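Local coordinates for protein BIFUNCTIONAL PROTEIN Proline utilization A (PutA) (Corynebacterium freiburgense, PDB 5UX5) that catalyses both steps of proline catabolism, oxidising proline with an FAD-dependent proline dehydrogenase domain and the glutamate semialdehyde derived from it to glutamate with an NAD-dependent aldehyde dehydrogenase domain, at residues A[506-512]-A[613-617]; A[522-526]-A[564-568]; A[729-735]-A[824-830]; A[785-791]-A[803-809]. Residues are numbered along the deposited sequence.

Contact 1. Residues A[506-512]-A[613-617]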
loop_
_atom_site.group_PDB
_atom_site.type_symbol
_atom_site.label_atom_id
_atom_site.label_comp_id
_atom_site.label_asym_id
_atom_site.label_seq_id
_atom_site.Cartn_x
_atom_site.Cartn_y
_atom_site.Cartn_z
ATOM N N VAL A 506 -30.468 -8.195 24.535
ATOM C CA VAL A 506 -29.315 -8.889 25.120
ATOM C C VAL A 506 -29.697 -10.298 25.583
ATOM O O VAL A 506 -29.028 -11.286 25.254
ATOM C CB VAL A 506 -28.720 -8.060 26.274
ATOM C CG1 VAL A 506 -27.813 -8.918 27.129
ATOM C CG2 VAL A 506 -27.927 -6.899 25.722
ATOM N N ALA A 507 -30.765 -10.411 26.376
ATOM C CA ALA A 507 -31.196 -11.723 26.844
ATOM C C ALA A 507 -31.599 -12.630 25.689
ATOM O O ALA A 507 -31.360 -13.843 25.744
ATOM C CB ALA A 507 -32.356 -11.581 27.830
ATOM N N GLY A 508 -32.193 -12.071 24.634
ATOM C CA GLY A 508 -32.584 -12.895 23.502
ATOM C C GLY A 508 -31.395 -13.535 22.813
ATOM O O GLY A 508 -31.469 -14.685 22.375
ATOM N N LEU A 509 -30.283 -12.795 22.699
ATOM C CA LEU A 509 -29.072 -13.361 22.115
ATOM C C LEU A 509 -28.484 -14.472 22.973
ATOM O O LEU A 509 -28.000 -15.481 22.444
ATOM C CB LEU A 509 -28.025 -12.270 21.899
ATOM C CG LEU A 509 -28.025 -11.643 20.518
ATOM C CD1 LEU A 509 -26.845 -10.711 20.359
ATOM C CD2 LEU A 509 -27.929 -12.775 19.538
ATOM N N LEU A 510 -28.514 -14.314 24.298
ATOM C CA LEU A 510 -27.921 -15.332 25.165
ATOM C C LEU A 510 -28.636 -16.659 25.040
ATOM O O LEU A 510 -28.045 -17.711 25.298
ATOM C CB LEU A 510 -27.942 -14.883 26.625
ATOM C CG LEU A 510 -26.988 -13.762 26.980
ATOM C CD1 LEU A 510 -27.010 -13.522 28.451
ATOM C CD2 LEU A 510 -25.601 -14.128 26.502
ATOM N N LYS A 511 -29.911 -16.628 24.674
ATOM C CA LYS A 511 -30.698 -17.848 24.618
ATOM C C LYS A 511 -30.277 -18.768 23.470
ATOM O O LYS A 511 -30.452 -19.985 23.573
ATOM C CB LYS A 511 -32.178 -17.472 24.562
ATOM C CG LYS A 511 -32.730 -17.298 25.966
ATOM C CD LYS A 511 -34.235 -17.102 26.045
ATOM C CE LYS A 511 -34.625 -16.830 27.506
ATOM N NZ LYS A 511 -33.607 -15.947 28.167
ATOM N N SER A 512 -29.724 -18.239 22.389
ATOM C CA SER A 512 -29.300 -19.103 21.278
ATOM C C SER A 512 -28.135 -19.999 21.704
ATOM O O SER A 512 -27.157 -19.507 22.278
ATOM C CB SER A 512 -28.882 -18.263 20.077
ATOM O OG SER A 512 -29.845 -17.265 19.837
ATOM N N ALA A 613 -18.714 -16.736 20.530
ATOM C CA ALA A 613 -19.661 -15.847 21.185
ATOM C C ALA A 613 -20.708 -15.335 20.204
ATOM O O ALA A 613 -20.561 -15.444 18.984
ATOM C CB ALA A 613 -18.926 -14.671 21.822
ATOM N N LYS A 614 -21.797 -14.814 20.764
ATOM C CA LYS A 614 -22.708 -13.933 20.034
ATOM C C LYS A 614 -22.147 -12.508 20.040
ATOM O O LYS A 614 -21.338 -12.142 20.900
ATOM C CB LYS A 614 -24.121 -13.958 20.650
ATOM C CG LYS A 614 -24.977 -15.171 20.217
ATOM C CD LYS A 614 -24.557 -16.525 20.806
ATOM C CE LYS A 614 -25.270 -16.810 22.131
ATOM N NZ LYS A 614 -24.486 -17.646 23.098
ATOM N N ALA A 615 -22.514 -11.717 19.037
ATOM C CA ALA A 615 -21.985 -10.358 18.961
ATOM C C ALA A 615 -23.093 -9.335 18.784
ATOM O O ALA A 615 -24.014 -9.525 17.977
ATOM C CB ALA A 615 -20.982 -10.206 17.829
ATOM N N ILE A 616 -22.964 -8.228 19.515
ATOM C CA ILE A 616 -23.746 -7.020 19.278
ATOM C C ILE A 616 -22.835 -5.989 18.631
ATOM O O ILE A 616 -21.774 -5.651 19.175
ATOM C CB ILE A 616 -24.374 -6.470 20.562
ATOM C CG1 ILE A 616 -25.576 -7.317 20.964
ATOM C CG2 ILE A 616 -24.798 -5.060 20.350
ATOM C CD1 ILE A 616 -26.142 -6.974 22.317
ATOM N N LEU A 617 -23.228 -5.529 17.450
ATOM C CA LEU A 617 -22.553 -4.444 16.759
ATOM C C LEU A 617 -23.273 -3.141 17.075
ATOM O O LEU A 617 -24.461 -2.982 16.746
ATOM C CB LEU A 617 -22.521 -4.693 15.248
ATOM C CG LEU A 617 -22.082 -3.525 14.339
ATOM C CD1 LEU A 617 -20.747 -2.947 14.763
ATOM C CD2 LEU A 617 -22.001 -3.984 12.883
#

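Contact 2. Residues A[522-526]-A[564-568]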
loop_
_atom_site.group_PDB
_atom_site.type_symbol
_atom_site.label_atom_id
_atom_site.label_comp_id
_atom_site.label_asym_id
_atom_site.label_seq_id
_atom_site.Cartn_x
_atom_site.Cartn_y
_atom_site.Cartn_z
ATOM N N ALA A 522 -17.933 -22.257 8.586
ATOM C CA ALA A 522 -18.678 -22.205 7.338
ATOM C C ALA A 522 -19.413 -20.884 7.185
ATOM O O ALA A 522 -19.512 -20.345 6.075
ATOM C CB ALA A 522 -19.646 -23.384 7.270
ATOM N N LEU A 523 -19.973 -20.369 8.279
ATOM C CA LEU A 523 -20.640 -19.079 8.215
ATOM C C LEU A 523 -19.641 -17.973 7.909
ATOM O O LEU A 523 -19.917 -17.101 7.077
ATOM C CB LEU A 523 -21.372 -18.787 9.519
ATOM C CG LEU A 523 -22.653 -19.575 9.778
ATOM C CD1 LEU A 523 -23.239 -19.161 11.075
ATOM C CD2 LEU A 523 -23.636 -19.382 8.686
ATOM N N LEU A 524 -18.467 -17.990 8.554
ATOM C CA LEU A 524 -17.511 -16.922 8.290
ATOM C C LEU A 524 -17.048 -16.949 6.836
ATOM O O LEU A 524 -17.001 -15.904 6.171
ATOM C CB LEU A 524 -16.325 -17.030 9.233
ATOM C CG LEU A 524 -16.717 -16.654 10.654
ATOM C CD1 LEU A 524 -15.635 -17.067 11.697
ATOM C CD2 LEU A 524 -16.994 -15.189 10.691
ATOM N N GLN A 525 -16.768 -18.145 6.306
ATOM C CA GLN A 525 -16.285 -18.247 4.940
ATOM C C GLN A 525 -17.349 -17.759 3.979
ATOM O O GLN A 525 -17.056 -17.032 3.025
ATOM C CB GLN A 525 -15.885 -19.690 4.631
ATOM C CG GLN A 525 -14.663 -20.215 5.401
ATOM C CD GLN A 525 -13.353 -19.572 4.969
ATOM O OE1 GLN A 525 -13.309 -18.780 4.021
ATOM N NE2 GLN A 525 -12.274 -19.914 5.664
ATOM N N ARG A 526 -18.600 -18.088 4.269
ATOM C CA ARG A 526 -19.700 -17.605 3.456
ATOM C C ARG A 526 -19.857 -16.095 3.603
ATOM O O ARG A 526 -20.171 -15.392 2.628
ATOM C CB ARG A 526 -20.975 -18.330 3.874
ATOM C CG ARG A 526 -21.725 -18.914 2.717
ATOM C CD ARG A 526 -22.360 -20.207 3.128
ATOM N NE ARG A 526 -23.531 -19.958 3.951
ATOM C CZ ARG A 526 -23.806 -20.638 5.053
ATOM N NH1 ARG A 526 -22.977 -21.599 5.462
ATOM N NH2 ARG A 526 -24.899 -20.348 5.747
ATOM N N ALA A 564 -12.801 -12.156 8.061
ATOM C CA ALA A 564 -13.652 -13.340 8.126
ATOM C C ALA A 564 -12.855 -14.610 7.855
ATOM O O ALA A 564 -12.986 -15.598 8.580
ATOM C CB ALA A 564 -14.815 -13.215 7.147
ATOM N N ARG A 565 -12.010 -14.604 6.823
ATOM C CA ARG A 565 -11.248 -15.808 6.491
ATOM C C ARG A 565 -10.146 -16.080 7.510
ATOM O O ARG A 565 -9.976 -17.221 7.955
ATOM C CB ARG A 565 -10.654 -15.685 5.087
ATOM C CG ARG A 565 -11.704 -15.715 4.002
ATOM C CD ARG A 565 -11.164 -16.261 2.683
ATOM N NE ARG A 565 -11.720 -15.476 1.585
ATOM C CZ ARG A 565 -12.929 -15.652 1.069
ATOM N NH1 ARG A 565 -13.339 -14.839 0.104
ATOM N NH2 ARG A 565 -13.715 -16.642 1.511
ATOM N N TYR A 566 -9.424 -15.042 7.924
ATOM C CA TYR A 566 -8.352 -15.221 8.895
ATOM C C TYR A 566 -8.893 -15.733 10.229
ATOM O O TYR A 566 -8.370 -16.703 10.785
ATOM C CB TYR A 566 -7.601 -13.913 9.096
ATOM C CG TYR A 566 -6.402 -14.060 9.990
ATOM C CD1 TYR A 566 -5.309 -14.766 9.556
ATOM C CD2 TYR A 566 -6.348 -13.488 11.264
ATOM C CE1 TYR A 566 -4.191 -14.922 10.335
ATOM C CE2 TYR A 566 -5.195 -13.635 12.074
ATOM C CZ TYR A 566 -4.126 -14.361 11.596
ATOM O OH TYR A 566 -2.966 -14.557 12.318
ATOM N N TYR A 567 -9.935 -15.085 10.771
ATOM C CA TYR A 567 -10.436 -15.510 12.077
ATOM C C TYR A 567 -11.118 -16.862 11.989
ATOM O O TYR A 567 -11.169 -17.585 12.990
ATOM C CB TYR A 567 -11.374 -14.467 12.703
ATOM C CG TYR A 567 -10.692 -13.140 13.067
ATOM C CD1 TYR A 567 -9.366 -13.098 13.493
ATOM C CD2 TYR A 567 -11.374 -11.930 12.963
ATOM C CE1 TYR A 567 -8.745 -11.882 13.805
ATOM C CE2 TYR A 567 -10.757 -10.711 13.287
ATOM C CZ TYR A 567 -9.440 -10.695 13.708
ATOM O OH TYR A 567 -8.818 -9.491 14.019
ATOM N N ALA A 568 -11.627 -17.230 10.808
ATOM C CA ALA A 568 -12.094 -18.603 10.606
ATOM C C ALA A 568 -10.962 -19.612 10.806
ATOM O O ALA A 568 -11.114 -20.594 11.540
ATOM C CB ALA A 568 -12.712 -18.754 9.224
#

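Contact 3. Residues A[729-735]-A[824-830]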
loop_
_atom_site.group_PDB
_atom_site.type_symbol
_atom_site.label_atom_id
_atom_site.label_comp_id
_atom_site.label_asym_id
_atom_site.label_seq_id
_atom_site.Cartn_x
_atom_site.Cartn_y
_atom_site.Cartn_z
ATOM N N SER A 729 1.631 11.802 11.559
ATOM C CA SER A 729 1.428 13.157 12.019
ATOM C C SER A 729 2.736 13.896 12.133
ATOM O O SER A 729 2.762 15.127 12.075
ATOM C CB SER A 729 0.750 13.122 13.393
ATOM O OG SER A 729 -0.465 13.852 13.432
ATOM N N LEU A 730 3.818 13.165 12.232
ATOM C CA LEU A 730 5.130 13.734 12.417
ATOM C C LEU A 730 6.074 13.073 11.429
ATOM O O LEU A 730 6.002 11.861 11.199
ATOM C CB LEU A 730 5.593 13.509 13.858
ATOM C CG LEU A 730 4.631 14.006 14.953
ATOM C CD1 LEU A 730 4.921 13.361 16.290
ATOM C CD2 LEU A 730 4.704 15.513 15.131
ATOM N N VAL A 731 6.932 13.883 10.825
ATOM C CA VAL A 731 8.132 13.424 10.140
ATOM C C VAL A 731 9.322 14.066 10.864
ATOM O O VAL A 731 9.343 15.287 11.092
ATOM C CB VAL A 731 8.075 13.748 8.616
ATOM C CG1 VAL A 731 7.928 15.215 8.356
ATOM C CG2 VAL A 731 9.270 13.199 7.831
ATOM N N ILE A 732 10.273 13.234 11.281
ATOM C CA ILE A 732 11.446 13.666 12.037
ATOM C C ILE A 732 12.641 13.470 11.120
ATOM O O ILE A 732 12.987 12.331 10.789
ATOM C CB ILE A 732 11.645 12.859 13.330
ATOM C CG1 ILE A 732 10.395 12.809 14.189
ATOM C CG2 ILE A 732 12.789 13.406 14.156
ATOM C CD1 ILE A 732 10.593 11.877 15.334
ATOM N N LEU A 733 13.272 14.564 10.715
ATOM C CA LEU A 733 14.413 14.534 9.812
ATOM C C LEU A 733 15.699 14.629 10.616
ATOM O O LEU A 733 15.823 15.498 11.486
ATOM C CB LEU A 733 14.350 15.697 8.832
ATOM C CG LEU A 733 12.982 16.016 8.281
ATOM C CD1 LEU A 733 13.101 17.244 7.415
ATOM C CD2 LEU A 733 12.541 14.849 7.475
ATOM N N VAL A 734 16.645 13.734 10.344
ATOM C CA VAL A 734 17.955 13.792 10.986
ATOM C C VAL A 734 18.913 14.558 10.089
ATOM O O VAL A 734 19.055 14.242 8.897
ATOM C CB VAL A 734 18.503 12.392 11.300
ATOM C CG1 VAL A 734 19.863 12.535 11.933
ATOM C CG2 VAL A 734 17.564 11.639 12.244
ATOM N N GLY A 735 19.540 15.592 10.644
ATOM C CA GLY A 735 20.464 16.366 9.842
ATOM C C GLY A 735 19.774 17.006 8.654
ATOM O O GLY A 735 18.636 17.487 8.747
ATOM N N VAL A 824 -2.918 17.375 8.987
ATOM C CA VAL A 824 -1.841 18.218 9.491
ATOM C C VAL A 824 -0.634 17.343 9.782
ATOM O O VAL A 824 -0.722 16.388 10.562
ATOM C CB VAL A 824 -2.248 18.975 10.767
ATOM C CG1 VAL A 824 -1.155 19.962 11.186
ATOM C CG2 VAL A 824 -3.602 19.654 10.604
ATOM N N LEU A 825 0.495 17.701 9.194
ATOM C CA LEU A 825 1.765 17.030 9.384
ATOM C C LEU A 825 2.733 18.007 10.009
ATOM O O LEU A 825 2.783 19.164 9.603
ATOM C CB LEU A 825 2.322 16.559 8.053
ATOM C CG LEU A 825 3.772 16.109 8.030
ATOM C CD1 LEU A 825 3.899 14.788 8.764
ATOM C CD2 LEU A 825 4.210 15.985 6.581
ATOM N N GLY A 826 3.505 17.554 10.989
ATOM C CA GLY A 826 4.520 18.390 11.626
ATOM C C GLY A 826 5.912 17.846 11.354
ATOM O O GLY A 826 6.129 16.631 11.397
ATOM N N ILE A 827 6.858 18.750 11.107
ATOM C CA ILE A 827 8.252 18.387 10.872
ATOM C C ILE A 827 9.050 18.734 12.110
ATOM O O ILE A 827 8.968 19.858 12.606
ATOM C CB ILE A 827 8.850 19.110 9.655
ATOM C CG1 ILE A 827 7.944 18.947 8.436
ATOM C CG2 ILE A 827 10.275 18.597 9.392
ATOM C CD1 ILE A 827 8.440 19.672 7.225
ATOM N N MET A 828 9.809 17.768 12.609
ATOM C CA MET A 828 10.767 17.986 13.678
ATOM C C MET A 828 12.160 17.819 13.103
ATOM O O MET A 828 12.368 17.009 12.197
ATOM C CB MET A 828 10.546 17.014 14.831
ATOM C CG MET A 828 9.103 16.876 15.213
ATOM S SD MET A 828 8.868 15.739 16.588
ATOM C CE MET A 828 9.401 16.727 17.979
ATOM N N HIS A 829 13.098 18.634 13.571
ATOM C CA HIS A 829 14.481 18.562 13.116
ATOM C C HIS A 829 15.333 18.037 14.261
ATOM O O HIS A 829 15.507 18.725 15.272
ATOM C CB HIS A 829 14.975 19.924 12.641
ATOM C CG HIS A 829 14.169 20.490 11.517
ATOM N ND1 HIS A 829 14.395 20.159 10.197
ATOM C CD2 HIS A 829 13.154 21.387 11.517
ATOM C CE1 HIS A 829 13.539 20.816 9.432
ATOM N NE2 HIS A 829 12.778 21.572 10.207
ATOM N N ALA A 830 15.885 16.843 14.088
ATOM C CA ALA A 830 16.683 16.195 15.116
ATOM C C ALA A 830 18.157 16.176 14.730
ATOM O O ALA A 830 18.509 16.140 13.547
ATOM C CB ALA A 830 16.191 14.771 15.379
#

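Contact 4. Residues A[785-791]-A[803-809]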
loop_
_atom_site.group_PDB
_atom_site.type_symbol
_atom_site.label_atom_id
_atom_site.label_comp_id
_atom_site.label_asym_id
_atom_site.label_seq_id
_atom_site.Cartn_x
_atom_site.Cartn_y
_atom_site.Cartn_z
ATOM N N GLU A 785 7.313 27.949 15.488
ATOM C CA GLU A 785 6.837 27.153 14.365
ATOM C C GLU A 785 6.373 28.062 13.223
ATOM O O GLU A 785 6.130 29.256 13.403
ATOM C CB GLU A 785 5.703 26.234 14.831
ATOM C CG GLU A 785 6.135 25.303 15.995
ATOM C CD GLU A 785 5.047 24.345 16.471
ATOM O OE1 GLU A 785 3.851 24.621 16.210
ATOM O OE2 GLU A 785 5.395 23.300 17.089
ATOM N N SER A 786 6.286 27.487 12.028
ATOM C CA SER A 786 5.772 28.205 10.870
ATOM C C SER A 786 5.017 27.215 9.990
ATOM O O SER A 786 5.258 26.009 10.047
ATOM C CB SER A 786 6.897 28.905 10.099
ATOM O OG SER A 786 8.018 28.045 10.004
ATOM N N TRP A 787 4.073 27.731 9.196
ATOM C CA TRP A 787 3.394 26.920 8.190
ATOM C C TRP A 787 4.239 26.894 6.923
ATOM O O TRP A 787 4.441 27.937 6.296
ATOM C CB TRP A 787 2.006 27.466 7.849
ATOM C CG TRP A 787 0.922 27.240 8.849
ATOM C CD1 TRP A 787 0.192 28.196 9.484
ATOM C CD2 TRP A 787 0.412 25.978 9.313
ATOM N NE1 TRP A 787 -0.732 27.615 10.332
ATOM C CE2 TRP A 787 -0.617 26.258 10.246
ATOM C CE3 TRP A 787 0.733 24.641 9.044
ATOM C CZ2 TRP A 787 -1.325 25.258 10.901
ATOM C CZ3 TRP A 787 0.027 23.638 9.703
ATOM C CH2 TRP A 787 -0.987 23.951 10.623
ATOM N N LEU A 788 4.728 25.705 6.547
ATOM C CA LEU A 788 5.271 25.513 5.201
ATOM C C LEU A 788 4.147 25.429 4.181
ATOM O O LEU A 788 4.300 25.862 3.033
ATOM C CB LEU A 788 6.120 24.243 5.128
ATOM C CG LEU A 788 7.413 24.224 5.924
ATOM C CD1 LEU A 788 8.120 22.907 5.687
ATOM C CD2 LEU A 788 8.268 25.414 5.537
ATOM N N VAL A 789 3.035 24.816 4.569
ATOM C CA VAL A 789 1.790 24.837 3.815
ATOM C C VAL A 789 0.702 25.025 4.863
ATOM O O VAL A 789 0.642 24.249 5.823
ATOM C CB VAL A 789 1.566 23.536 3.012
ATOM C CG1 VAL A 789 0.218 23.549 2.326
ATOM C CG2 VAL A 789 2.694 23.289 2.007
ATOM N N LYS A 790 -0.151 26.098 4.715
ATOM C CA LYS A 790 -1.161 26.399 5.743
ATOM C C LYS A 790 -2.518 25.854 5.315
ATOM O O LYS A 790 -2.968 26.128 4.201
ATOM C CB LYS A 790 -1.256 27.907 6.005
ATOM C CG LYS A 790 -2.269 28.333 7.108
ATOM C CD LYS A 790 -2.370 29.857 7.255
ATOM C CE LYS A 790 -3.763 30.310 7.748
ATOM N NZ LYS A 790 -3.899 30.631 9.223
ATOM N N PRO A 791 -3.204 25.098 6.162
ATOM C CA PRO A 791 -4.492 24.522 5.762
ATOM C C PRO A 791 -5.479 25.625 5.451
ATOM O O PRO A 791 -5.418 26.699 6.035
ATOM C CB PRO A 791 -4.933 23.734 6.996
ATOM C CG PRO A 791 -3.727 23.680 7.888
ATOM C CD PRO A 791 -2.898 24.856 7.583
ATOM N N PRO A 803 -4.596 20.434 3.089
ATOM C CA PRO A 803 -3.612 19.949 4.069
ATOM C C PRO A 803 -2.649 21.045 4.468
ATOM O O PRO A 803 -2.426 22.002 3.723
ATOM C CB PRO A 803 -2.870 18.845 3.317
ATOM C CG PRO A 803 -3.012 19.235 1.844
ATOM C CD PRO A 803 -4.324 19.948 1.715
ATOM N N GLY A 804 -2.016 20.862 5.634
ATOM C CA GLY A 804 -1.011 21.789 6.104
ATOM C C GLY A 804 0.224 21.073 6.619
ATOM O O GLY A 804 0.189 19.896 6.918
ATOM N N ILE A 805 1.328 21.806 6.712
ATOM C CA ILE A 805 2.589 21.268 7.223
ATOM C C ILE A 805 3.224 22.310 8.156
ATOM O O ILE A 805 3.576 23.413 7.713
ATOM C CB ILE A 805 3.555 20.893 6.086
ATOM C CG1 ILE A 805 2.936 19.834 5.183
ATOM C CG2 ILE A 805 4.917 20.470 6.615
ATOM C CD1 ILE A 805 3.754 19.562 3.984
ATOM N N ARG A 806 3.333 21.973 9.452
ATOM C CA ARG A 806 4.113 22.741 10.426
ATOM C C ARG A 806 5.581 22.353 10.396
ATOM O O ARG A 806 5.923 21.163 10.340
ATOM C CB ARG A 806 3.648 22.471 11.842
ATOM C CG ARG A 806 2.252 22.691 12.076
ATOM C CD ARG A 806 1.950 22.284 13.478
ATOM N NE ARG A 806 0.546 22.556 13.682
ATOM C CZ ARG A 806 0.071 23.325 14.638
ATOM N NH1 ARG A 806 0.905 23.875 15.516
ATOM N NH2 ARG A 806 -1.240 23.521 14.712
ATOM N N ASP A 807 6.441 23.355 10.533
ATOM C CA ASP A 807 7.884 23.191 10.631
ATOM C C ASP A 807 8.364 23.569 12.038
ATOM O O ASP A 807 7.772 24.423 12.716
ATOM C CB ASP A 807 8.551 24.052 9.539
ATOM C CG ASP A 807 9.963 23.627 9.202
ATOM O OD1 ASP A 807 10.418 22.560 9.662
ATOM O OD2 ASP A 807 10.598 24.353 8.401
ATOM N N ASN A 808 9.458 22.932 12.470
ATOM C CA ASN A 808 10.109 23.225 13.752
ATOM C C ASN A 808 9.225 22.848 14.950
ATOM O O ASN A 808 9.210 23.534 15.974
ATOM C CB ASN A 808 10.533 24.694 13.810
ATOM C CG ASN A 808 11.589 25.025 12.774
ATOM O OD1 ASN A 808 12.558 24.286 12.596
ATOM N ND2 ASN A 808 11.373 26.105 12.039
ATOM N N VAL A 809 8.480 21.755 14.818
ATOM C CA VAL A 809 7.708 21.222 15.938
ATOM C C VAL A 809 8.686 20.680 16.973
ATOM O O VAL A 809 9.499 19.799 16.674
ATOM C CB VAL A 809 6.733 20.139 15.456
ATOM C CG1 VAL A 809 6.179 19.361 16.614
ATOM C CG2 VAL A 809 5.601 20.771 14.679
#

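Contact 1. Residues A[506-512]-A[613-617]
This is a helix-on-sheet contact in the aldehyde dehydrogenase part of the chain. The last turns of helix 499-511 lie over strand 614-617. The two run nearly antiparallel, at 153°, with axes 9.0 Å apart at closest approach. Leu509 is the main apolar residue on the helix side. Its CD1 packs against CG1 of Ile616 at 3.7 Å, and its CD2 lies 3.9 Å from CG of Lys614. One turn earlier, CG2 of Val506 meets CD1 of Ile616 at 3.8 Å. Lys614 and Ile616 alternate with Ala615, which points to the other side of the sheet. Lys614 bends along the end of the helix. Its CE lies 3.1 Å from the carbonyl O of Leu509 and 3.3 Å from O of Ser512, so the end of the side chain lies against these two carbonyls. The hydroxyl of Ser512 is bonded elsewhere, to the backbone of Asp642. Val506 and Leu509 also touch Leu587 of the adjacent strand 580-591, so the helix spans more than one strand. Ala615 on the reverse side meets Ser608 of helix 599-611. Helices covering both faces of a mainly parallel sheet are characteristic of the Rossmann-type NAD-binding domain of aldehyde dehydrogenases.

Contact 2. Residues A[522-526]-A[564-568]
Leu524 lies over Ala564 and Ala568, two small residues one turn apart on the facing helix. Its CB is 4.0 Å from CB of Ala568. Its carbonyl O is 3.6 Å from CB of Ala564. The small alanine side chains let the backbones come close: the CA atoms of Leu524 and Ala564 are 5.3 Å apart, and those of Gln525 and Arg565 are 5.8 Å apart. The axes of the two short segments approach to 8.4 Å. Their directions differ by 160°, so helices 517-533 and 550-574 pack almost antiparallel. They form an antiparallel helix pair within the aldehyde dehydrogenase part of the enzyme, with helix 535-544 between them in the chain. Phe606 of helix 599-611 touches both Leu524 and Ala564, so a third helix closes the apolar side of the pair. The more open side is polar. Gln525 starts sideways from its helix, and its m chi1 and m chi2 fold the amide over the neighbouring helix. Its NE2 comes within 3.8 Å of CB of Ala568. Its OE1 accepts a weak hydrogen bond from NH2 of Arg565, at 3.3 Å. The same Arg565 nitrogen makes a salt bridge to Asp529, one turn further along helix 517-533. The guanidinium therefore reaches two residues of that helix, while Tyr567 sends its hydroxyl away to the backbone of Gly902.

Contact 3. Residues A[729-735]-A[824-830]
The backbones of 729-734 and 824-830 run parallel, with their short axes 25° apart and 4.6 Å from each other at closest approach. Six hydrogen bonds join them in regular alternation. The first runs from N of Gly826 to O of Ser729 (2.8 Å), and the last from N of Gly735 to O of Ala830 (3.1 Å). CA-H...O contacts fill in between, such as Leu730 CA to Gly826 O at 3.2 Å. Strand 696-700 pairs with the other edge of 728-734, and strand 804-807 with the other edge of 824-830, so these are inner strands of the parallel region of the aldehyde dehydrogenase catalytic domain. Helices cover both faces, as expected of an alpha/beta sheet. On one face Val731 CG1 meets Ile827 CG1 at 3.7 Å, and Leu733 CD1 meets Ile827 CG2 at 3.7 Å; Phe740 of helix 740-750 packs on Val731 and Leu733. On the other, Ile732 CG1 lies 4.1 Å from Met828 SD, and its CG2 3.9 Å from Ala830 CB, beneath helix 833-841.

Contact 4. Residues A[785-791]-A[803-809]
Glu785, Ile805 and Asp807 have the most surface covered in this antiparallel pairing. Glu785 lies just before strand 786-787. Its OE1 makes a salt bridge with NH1 of Arg806 at 3.1 Å and also accepts from the backbone of Glu782. Its OE2 lies 3.3 Å from CA of Val809. Arg806 has a further partner in the carbonyl of Gly777. Asp807 pairs with Ser786: its N donates to O of Ser786 at 2.9 Å, and the return bond, from N of Ser786 to O of Asp807, is weak at 3.5 Å. The CB of Asp807 also meets CG of Leu788 at 3.8 Å. Ile805 is the single residue opposite a classic beta bulge. Its O accepts from N of Leu788 at 2.8 Å and, weakly, from N of Val789 at 3.5 Å. Its own N donates to O of Val789 at 2.7 Å. The bulge shifts the register by one and turns the chain at Leu788. Gly804 packs closely beside Trp787, whose CZ3 lies 4.0 Å from C of Gly804, and against Pro791; a CB there would clash with CG of Pro791. Strand 804-807 lies between this hairpin partner and strand 824-830, with which it runs parallel. Asp807 bonds to His829 of that strand. Helix 740-750 covers the face bearing Val789 and Ile805, through Arg749 and Thr748.

From the N terminus, the proline dehydrogenase barrel precedes the aldehyde dehydrogenase part, which holds all four contacts. Contact 1 opens at helix 499-511 and closes about a hundred residues later at strand 614-618. Contact 2 is nested inside this loop and joins two of its helices; the centres are about 19 Å apart. Contact 3 opens only afterwards, at strand 728-734, and closes at strand 824-830. Contact 4 is nested within it as a short hairpin. These two touch, since strands 804-807 and 824-830 are neighbours in one sheet. Contacts 1 and 2 join helices and a strand of the probable NAD-binding domain; contacts 3 and 4 join strands of the probable catalytic domain. The centres of contacts 2 and 3 are about 41 Å apart.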